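Local coordinates for protein beta-N-acetylhexosaminidase (Bacteroides fragilis, PDB 4PYS) that probably hydrolyses terminal N-acetylhexosamine residues from glycans or glycoconjugates, using a TIM-barrel catalytic domain, at residues Trp361-Arg364 against Gly365-Leu369; Tyr388-Leu391 against Asn392-Leu395; Leu409-Val412 against Tyr413-Pro417. One frame throughout, in Å; residues are numbered along the deposited sequence.

Contact 1 (Trp361-Arg364 against Gly365-Leu369). With FMT (formic acid), chain I.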
loop_
_atom_site.group_PDB
_atom_site.type_symbol
_atom_site.label_atom_id
_atom_site.label_comp_id
_atom_site.label_asym_id
_atom_site.label_seq_id
_atom_site.Cartn_x
_atom_site.Cartn_y
_atom_site.Cartn_z
ATOM N N TRP A 361 -6.622 1.855 -12.694
ATOM C CA TRP A 361 -7.666 1.717 -11.668
ATOM C C TRP A 361 -9.118 1.625 -12.157
ATOM O O TRP A 361 -9.929 0.935 -11.537
ATOM C CB TRP A 361 -7.565 2.846 -10.634
ATOM C CG TRP A 361 -8.079 4.163 -11.143
ATOM C CD1 TRP A 361 -7.360 5.133 -11.784
ATOM C CD2 TRP A 361 -9.420 4.668 -11.024
ATOM N NE1 TRP A 361 -8.178 6.206 -12.085
ATOM C CE2 TRP A 361 -9.444 5.942 -11.626
ATOM C CE3 TRP A 361 -10.601 4.161 -10.468
ATOM C CZ2 TRP A 361 -10.612 6.719 -11.691
ATOM C CZ3 TRP A 361 -11.758 4.931 -10.536
ATOM C CH2 TRP A 361 -11.754 6.193 -11.140
ATOM N N ASN A 362 -9.473 2.330 -13.228
ATOM C CA ASN A 362 -10.895 2.399 -13.573
ATOM C C ASN A 362 -11.355 1.344 -14.579
ATOM O O ASN A 362 -11.695 1.664 -15.716
ATOM C CB ASN A 362 -11.300 3.805 -14.035
ATOM C CG ASN A 362 -12.799 4.023 -13.976
ATOM O OD1 ASN A 362 -13.562 3.096 -13.694
ATOM N ND2 ASN A 362 -13.231 5.251 -14.243
ATOM N N TRP A 363 -11.373 0.086 -14.141
ATOM C CA TRP A 363 -11.891 -1.010 -14.960
ATOM C C TRP A 363 -13.365 -0.797 -15.279
ATOM O O TRP A 363 -13.790 -0.933 -16.433
ATOM C CB TRP A 363 -11.721 -2.340 -14.224
ATOM C CG TRP A 363 -12.369 -3.491 -14.945
ATOM C CD1 TRP A 363 -13.625 -3.990 -14.740
ATOM C CD2 TRP A 363 -11.789 -4.279 -15.989
ATOM N NE1 TRP A 363 -13.860 -5.043 -15.595
ATOM C CE2 TRP A 363 -12.746 -5.240 -16.371
ATOM C CE3 TRP A 363 -10.553 -4.266 -16.637
ATOM C CZ2 TRP A 363 -12.501 -6.181 -17.374
ATOM C CZ3 TRP A 363 -10.309 -5.206 -17.627
ATOM C CH2 TRP A 363 -11.278 -6.149 -17.986
ATOM N N ARG A 364 -14.142 -0.459 -14.253
ATOM C CA ARG A 364 -15.592 -0.328 -14.405
ATOM C C ARG A 364 -15.966 0.685 -15.479
ATOM O O ARG A 364 -16.852 0.436 -16.302
ATOM C CB ARG A 364 -16.250 0.017 -13.062
ATOM C CG ARG A 364 -17.757 -0.162 -13.065
ATOM C CD ARG A 364 -18.333 -0.084 -11.666
ATOM N NE ARG A 364 -18.518 1.292 -11.232
ATOM C CZ ARG A 364 -19.606 2.011 -11.479
ATOM N NH1 ARG A 364 -20.613 1.487 -12.167
ATOM N NH2 ARG A 364 -19.690 3.259 -11.041
ATOM N N GLY A 365 -15.264 1.814 -15.497
ATOM C CA GLY A 365 -15.551 2.854 -16.465
ATOM C C GLY A 365 -14.824 2.727 -17.791
ATOM O O GLY A 365 -15.368 3.097 -18.832
ATOM N N HIS A 366 -13.601 2.210 -17.771
ATOM C CA HIS A 366 -12.771 2.250 -18.973
ATOM C C HIS A 366 -11.996 0.966 -19.272
ATOM O O HIS A 366 -11.113 0.966 -20.139
ATOM C CB HIS A 366 -11.813 3.444 -18.908
ATOM C CG HIS A 366 -12.511 4.769 -18.861
ATOM N ND1 HIS A 366 -12.881 5.455 -19.999
ATOM C CD2 HIS A 366 -12.927 5.521 -17.816
ATOM C CE1 HIS A 366 -13.485 6.579 -19.655
ATOM N NE2 HIS A 366 -13.527 6.643 -18.337
ATOM N N ARG A 367 -12.340 -0.117 -18.572
ATOM C CA ARG A 367 -11.683 -1.417 -18.747
ATOM C C ARG A 367 -10.159 -1.292 -18.675
ATOM O O ARG A 367 -9.621 -0.761 -17.700
ATOM C CB ARG A 367 -12.121 -2.081 -20.062
ATOM C CG ARG A 367 -13.613 -2.421 -20.133
ATOM C CD ARG A 367 -14.006 -3.432 -19.057
ATOM N NE ARG A 367 -15.390 -3.887 -19.195
ATOM C CZ ARG A 367 -16.410 -3.429 -18.471
ATOM N NH1 ARG A 367 -17.633 -3.902 -18.676
ATOM N NH2 ARG A 367 -16.216 -2.498 -17.544
ATOM N N ASP A 368 -9.460 -1.743 -19.713
ATOM C CA ASP A 368 -7.996 -1.732 -19.686
ATOM C C ASP A 368 -7.358 -0.582 -20.475
ATOM O O ASP A 368 -6.192 -0.678 -20.866
ATOM C CB ASP A 368 -7.435 -3.070 -20.170
ATOM C CG ASP A 368 -7.873 -3.408 -21.576
ATOM O OD1 ASP A 368 -8.882 -2.835 -22.041
ATOM O OD2 ASP A 368 -7.213 -4.255 -22.212
ATOM N N LEU A 369 -8.106 0.502 -20.691
ATOM C CA LEU A 369 -7.596 1.640 -21.461
ATOM C C LEU A 369 -6.245 2.150 -20.947
ATOM O O LEU A 369 -5.324 2.364 -21.728
ATOM C CB LEU A 369 -8.615 2.791 -21.500
ATOM C CG LEU A 369 -8.205 4.027 -22.315
ATOM C CD1 LEU A 369 -7.826 3.633 -23.731
ATOM C CD2 LEU A 369 -9.311 5.065 -22.343
HETATM C C FMT I . -7.324 3.803 -15.399
HETATM O O1 FMT I . -8.501 4.111 -15.295
HETATM O O2 FMT I . -6.460 4.149 -14.604
#

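Contact 2 (Tyr388-Leu391 against Asn392-Leu395). With FMT (formic acid), chain J.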
loop_
_atom_site.group_PDB
_atom_site.type_symbol
_atom_site.label_atom_id
_atom_site.label_comp_id
_atom_site.label_asym_id
_atom_site.label_seq_id
_atom_site.Cartn_x
_atom_site.Cartn_y
_atom_site.Cartn_z
ATOM N N TYR A 388 -11.248 -5.771 -8.943
ATOM C CA TYR A 388 -11.880 -5.967 -7.639
ATOM C C TYR A 388 -10.841 -5.789 -6.539
ATOM O O TYR A 388 -10.645 -6.671 -5.683
ATOM C CB TYR A 388 -12.450 -7.387 -7.549
ATOM C CG TYR A 388 -13.602 -7.616 -8.499
ATOM C CD1 TYR A 388 -14.808 -6.947 -8.325
ATOM C CD2 TYR A 388 -13.501 -8.520 -9.556
ATOM C CE1 TYR A 388 -15.870 -7.145 -9.184
ATOM C CE2 TYR A 388 -14.568 -8.728 -10.417
ATOM C CZ TYR A 388 -15.752 -8.041 -10.222
ATOM O OH TYR A 388 -16.825 -8.236 -11.075
ATOM N N THR A 389 -10.163 -4.644 -6.563
ATOM C CA THR A 389 -9.177 -4.341 -5.538
ATOM C C THR A 389 -9.607 -3.198 -4.633
ATOM O O THR A 389 -8.892 -2.881 -3.678
ATOM C CB THR A 389 -7.779 -3.995 -6.130
ATOM O OG1 THR A 389 -7.776 -2.655 -6.664
ATOM C CG2 THR A 389 -7.378 -5.000 -7.217
ATOM N N TYR A 390 -10.751 -2.567 -4.926
ATOM C CA TYR A 390 -11.257 -1.487 -4.074
ATOM C C TYR A 390 -12.095 -2.039 -2.928
ATOM O O TYR A 390 -13.301 -2.265 -3.068
ATOM C CB TYR A 390 -12.070 -0.466 -4.874
ATOM C CG TYR A 390 -11.203 0.555 -5.587
ATOM C CD1 TYR A 390 -9.860 0.295 -5.862
ATOM C CD2 TYR A 390 -11.729 1.784 -5.971
ATOM C CE1 TYR A 390 -9.059 1.253 -6.519
ATOM C CE2 TYR A 390 -10.947 2.731 -6.617
ATOM C CZ TYR A 390 -9.623 2.463 -6.889
ATOM O OH TYR A 390 -8.863 3.441 -7.524
ATOM N N LEU A 391 -11.444 -2.250 -1.791
ATOM C CA LEU A 391 -12.085 -2.880 -0.638
ATOM C C LEU A 391 -13.129 -1.993 0.020
ATOM O O LEU A 391 -13.899 -2.455 0.868
ATOM C CB LEU A 391 -11.005 -3.300 0.371
ATOM C CG LEU A 391 -10.009 -4.294 -0.221
ATOM C CD1 LEU A 391 -8.744 -4.360 0.635
ATOM C CD2 LEU A 391 -10.654 -5.666 -0.339
ATOM N N ASN A 392 -13.162 -0.711 -0.353
ATOM C CA ASN A 392 -14.257 0.145 0.086
ATOM C C ASN A 392 -15.596 -0.232 -0.558
ATOM O O ASN A 392 -16.660 0.154 -0.060
ATOM C CB ASN A 392 -13.933 1.630 -0.167
ATOM C CG ASN A 392 -13.412 1.875 -1.562
ATOM O OD1 ASN A 392 -12.337 1.387 -1.927
ATOM N ND2 ASN A 392 -14.158 2.649 -2.352
ATOM N N PHE A 393 -15.565 -0.976 -1.661
ATOM C CA PHE A 393 -16.819 -1.462 -2.239
ATOM C C PHE A 393 -17.327 -2.513 -1.260
ATOM O O PHE A 393 -16.620 -3.484 -0.973
ATOM C CB PHE A 393 -16.599 -2.139 -3.599
ATOM C CG PHE A 393 -16.295 -1.185 -4.735
ATOM C CD1 PHE A 393 -15.888 0.123 -4.489
ATOM C CD2 PHE A 393 -16.412 -1.613 -6.053
ATOM C CE1 PHE A 393 -15.603 0.998 -5.552
ATOM C CE2 PHE A 393 -16.136 -0.753 -7.119
ATOM C CZ PHE A 393 -15.731 0.557 -6.865
ATOM N N PRO A 394 -18.537 -2.323 -0.730
ATOM C CA PRO A 394 -19.072 -3.293 0.235
ATOM C C PRO A 394 -19.606 -4.528 -0.487
ATOM O O PRO A 394 -19.569 -4.557 -1.711
ATOM C CB PRO A 394 -20.209 -2.521 0.903
ATOM C CG PRO A 394 -20.671 -1.533 -0.147
ATOM C CD PRO A 394 -19.421 -1.154 -0.911
ATOM N N LEU A 395 -20.067 -5.536 0.248
ATOM C CA LEU A 395 -20.633 -6.728 -0.392
ATOM C C LEU A 395 -22.097 -6.533 -0.788
ATOM O O LEU A 395 -22.612 -7.256 -1.650
ATOM C CB LEU A 395 -20.503 -7.955 0.511
ATOM C CG LEU A 395 -19.226 -8.785 0.401
ATOM C CD1 LEU A 395 -18.017 -8.055 1.007
ATOM C CD2 LEU A 395 -19.447 -10.141 1.060
HETATM C C FMT J . -19.546 -7.388 -10.067
HETATM O O1 FMT J . -19.188 -6.792 -11.080
HETATM O O2 FMT J . -20.374 -6.946 -9.268
#

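Contact 3 (Leu409-Val412 against Tyr413-Pro417)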
loop_
_atom_site.group_PDB
_atom_site.type_symbol
_atom_site.label_atom_id
_atom_site.label_comp_id
_atom_site.label_asym_id
_atom_site.label_seq_id
_atom_site.Cartn_x
_atom_site.Cartn_y
_atom_site.Cartn_z
ATOM N N LEU A 409 -15.854 -12.251 -2.004
ATOM C CA LEU A 409 -14.588 -12.979 -2.032
ATOM C C LEU A 409 -14.436 -13.830 -3.297
ATOM O O LEU A 409 -13.317 -13.977 -3.824
ATOM C CB LEU A 409 -14.442 -13.847 -0.774
ATOM C CG LEU A 409 -13.058 -14.457 -0.523
ATOM C CD1 LEU A 409 -12.020 -13.373 -0.197
ATOM C CD2 LEU A 409 -13.135 -15.467 0.616
ATOM N N GLU A 410 -15.546 -14.380 -3.790
ATOM C CA GLU A 410 -15.522 -15.112 -5.058
ATOM C C GLU A 410 -15.166 -14.206 -6.226
ATOM O O GLU A 410 -14.407 -14.607 -7.107
ATOM C CB GLU A 410 -16.866 -15.815 -5.339
ATOM C CG GLU A 410 -16.958 -17.222 -4.781
ATOM C CD GLU A 410 -18.191 -17.988 -5.264
ATOM O OE1 GLU A 410 -18.754 -18.749 -4.460
ATOM O OE2 GLU A 410 -18.585 -17.835 -6.440
ATOM N N ASP A 411 -15.713 -12.990 -6.254
ATOM C CA ASP A 411 -15.406 -12.080 -7.352
ATOM C C ASP A 411 -13.918 -11.757 -7.371
ATOM O O ASP A 411 -13.276 -11.820 -8.425
ATOM C CB ASP A 411 -16.220 -10.774 -7.248
ATOM C CG ASP A 411 -17.711 -10.999 -7.379
ATOM O OD1 ASP A 411 -18.137 -11.761 -8.283
ATOM O OD2 ASP A 411 -18.468 -10.399 -6.579
ATOM N N VAL A 412 -13.356 -11.412 -6.218
ATOM C CA VAL A 412 -11.949 -11.016 -6.224
ATOM C C VAL A 412 -11.069 -12.222 -6.560
ATOM O O VAL A 412 -10.143 -12.115 -7.361
ATOM C CB VAL A 412 -11.504 -10.283 -4.926
ATOM C CG1 VAL A 412 -11.886 -11.054 -3.694
ATOM C CG2 VAL A 412 -9.996 -10.014 -4.950
ATOM N N TYR A 413 -11.388 -13.386 -6.006
ATOM C CA TYR A 413 -10.544 -14.555 -6.255
ATOM C C TYR A 413 -10.616 -15.070 -7.692
ATOM O O TYR A 413 -9.593 -15.440 -8.280
ATOM C CB TYR A 413 -10.889 -15.684 -5.270
ATOM C CG TYR A 413 -9.798 -16.740 -5.216
ATOM C CD1 TYR A 413 -8.636 -16.520 -4.493
ATOM C CD2 TYR A 413 -9.934 -17.942 -5.892
ATOM C CE1 TYR A 413 -7.625 -17.468 -4.445
ATOM C CE2 TYR A 413 -8.920 -18.905 -5.846
ATOM C CZ TYR A 413 -7.780 -18.657 -5.124
ATOM O OH TYR A 413 -6.764 -19.599 -5.070
ATOM N N LEU A 414 -11.812 -15.065 -8.272
ATOM C CA LEU A 414 -12.029 -15.748 -9.545
ATOM C C LEU A 414 -11.998 -14.822 -10.760
ATOM O O LEU A 414 -11.786 -15.296 -11.870
ATOM C CB LEU A 414 -13.383 -16.468 -9.540
ATOM C CG LEU A 414 -13.593 -17.567 -8.507
ATOM C CD1 LEU A 414 -15.038 -18.062 -8.603
ATOM C CD2 LEU A 414 -12.608 -18.695 -8.745
ATOM N N ARG A 415 -12.234 -13.521 -10.569
ATOM C CA ARG A 415 -12.509 -12.661 -11.726
ATOM C C ARG A 415 -11.820 -11.288 -11.664
ATOM O O ARG A 415 -12.305 -10.323 -12.246
ATOM C CB ARG A 415 -14.032 -12.494 -11.915
ATOM C CG ARG A 415 -14.728 -13.749 -12.486
ATOM C CD ARG A 415 -16.266 -13.619 -12.536
ATOM N NE ARG A 415 -16.857 -13.508 -11.204
ATOM C CZ ARG A 415 -17.179 -14.547 -10.434
ATOM N NH1 ARG A 415 -16.968 -15.790 -10.852
ATOM N NH2 ARG A 415 -17.711 -14.347 -9.240
ATOM N N ASN A 416 -10.677 -11.219 -10.992
ATOM C CA ASN A 416 -9.981 -9.935 -10.787
ATOM C C ASN A 416 -9.151 -9.547 -12.003
ATOM O O ASN A 416 -8.173 -10.219 -12.318
ATOM C CB ASN A 416 -9.067 -10.062 -9.568
ATOM C CG ASN A 416 -8.473 -8.739 -9.128
ATOM O OD1 ASN A 416 -8.833 -7.675 -9.636
ATOM N ND2 ASN A 416 -7.555 -8.802 -8.168
ATOM N N PRO A 417 -9.520 -8.445 -12.679
ATOM C CA PRO A 417 -8.744 -7.993 -13.839
ATOM C C PRO A 417 -7.290 -7.676 -13.490
ATOM O O PRO A 417 -6.431 -7.727 -14.378
ATOM C CB PRO A 417 -9.462 -6.701 -14.249
ATOM C CG PRO A 417 -10.864 -6.869 -13.758
ATOM C CD PRO A 417 -10.710 -7.603 -12.448
HETATM O O HOH W 1 -17.796 -10.894 -11.245
#

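Contact 1 (Trp361-Arg364 against Gly365-Leu369)
N362 and H366 meet across the single turn of helix that follows barrel strand 356-360: H366 N donates to N362 O (2.9 Å), and one residue on, R367 N donates to W363 O (2.7 Å). R367 then leaves the helix with positive phi, and a type II' turn from H366 to L369 leads into helix 369-376. At the start of helix 363-366, N362 is the N-cap. Its CG stands anti to the backbone N (chi1 -162°), which brings OD1 2.8 Å from G365 N, whose N-H comes in from above the amide plane. Asparagine suits this place, since OD1 receives an N-H of the first turn while ND2 meets the edge of the H366 ring. N386 ND2 also donates to OD1.

The larger side-chain contact is W363 with R367. The arginine bends at chi2 and lays its CD over one face of the indole, 3.7 Å from the centroid of the six-membered ring, a CH-pi contact. Beyond it the guanidinium is only 12° from parallel to the indole, and NH2 reaches W363 O at 3.1 Å, with the acceptor in the guanidinium plane. This NH2 and R367 N approach W363 O from opposite faces of the carbonyl. Below the cap, W361 N and N362 N each donate to an oxygen of a formic acid molecule, probably from the crystallisation liquor, which Y346 OH also binds.

The bond from NH2 to the backbone carbonyl of W363 and the CH-pi contact of CD together probably fix the course of the R367 side chain across the indole face.

Contact 2 (Tyr388-Leu391 against Asn392-Leu395)
A type I beta turn from Y390 to F393 carries the chain out of the short helix 386-389 into the long loop before helix 409-415. F393 N closes it on Y390 O at 3.0 Å. The turn brings the two aromatic side chains together. Y390 CB sits over one face of the F393 ring, 4.0 Å from its centroid, as a CH-pi contact, and the tyrosine ring follows edge-on: the planes are 82° apart and the centroids 5.9 Å, an offset edge-to-face pair in which Y390 CD2 comes 4.0 Å from F393 CE1. Flat, largely apolar rings suit this buried turn, which comes after strand 381-383 and helix 386-389 of the catalytic TIM barrel, and where Y390 also packs on W361 and W436. N392 lies alongside Y390, pointing the same way. Its CG is held between the backbone N and the carbonyl carbon (chi1 48°), which sets OD1 3.5 Å from Y390 CB, while ND2 donates to Y401 OH and also bonds to a glycerol, probably from the crystallisation liquor. Y388, preceded by a cis peptide, instead sends its hydroxyl toward a formic acid molecule, likewise probably from the liquor, donating to O1 at 2.8 Å.

Contact 3 (Leu409-Val412 against Tyr413-Pro417)
D411 and R415, four residues apart on helix 409-415, are joined by a salt bridge in which R415 NH2 donates to D411 OD1 at 2.8 Å. The N-H points almost exactly at the oxygen (178°), and OD1 lies in the guanidinium plane, so the arginine is met at its edge. The carboxylate is met on its anti side by a donor tilted out of its plane, and that plane stands 73° from the guanidinium. R415 reaches it by bending at chi3 (-65°), which folds the guanidinium back over the preceding turn. A water completes a ring beside the bridge: it accepts from R415 NE at 2.8 Å and donates to D411 OD1. The other carboxylate oxygen, OD2, accepts from D408 N, so both oxygens are engaged, which probably limits the turning of the carboxylate plane.

Beneath these groups run the backbone bonds of the helix: Y413 N to L409 O, L414 N to E410 O, and R415 N to D411 O at 2.9 Å. E410 OE2 is 4.6 Å from R415 NH2, too far for a salt bridge, though its charge probably still favours the arginine's position. E410 extends alongside L414, its OE2 4.2 Å from L414 CD1. Toward the end of the helix N416 CB packs 3.2 Å from V412 O, which accepts from Q460 NE2; the N416 amide gives its ND2 to Q460 OE1.

Charged E410, D411 and R415 suit the more open side, and buried L409 and V412 the side facing other helices. L409 and V412 pack on A456 of helix 453-462, and L409 reaches F470 and F473 of helix 470-486. Y413 stacks on F473 and bonds through its OH to E468 O, while D411, V412 and R415 touch Y388 of helix 386-389.

How the contacts relate
The three contacts follow one another along the catalytic domain, none nested within or crossing another. Contact 1 closes one helical turn after strand 356-360 and hands the chain to helix 369-376. Past strand 381-383, contact 2 closes the beta turn that ends helix 386-389, and after a long loop contact 3 spans helix 409-415, before strand 428-435. In space they adjoin: W361 CB packs on Y390 OH, joining contacts 1 and 2, and W363 packs on P417 of contact 3. Between contacts 2 and 3, Y388 N is hydrogen-bonded to N416 OD1 and the Y388 ring lies against helix 409-415. Segments following neighbouring barrel strands are thus tied together side by side.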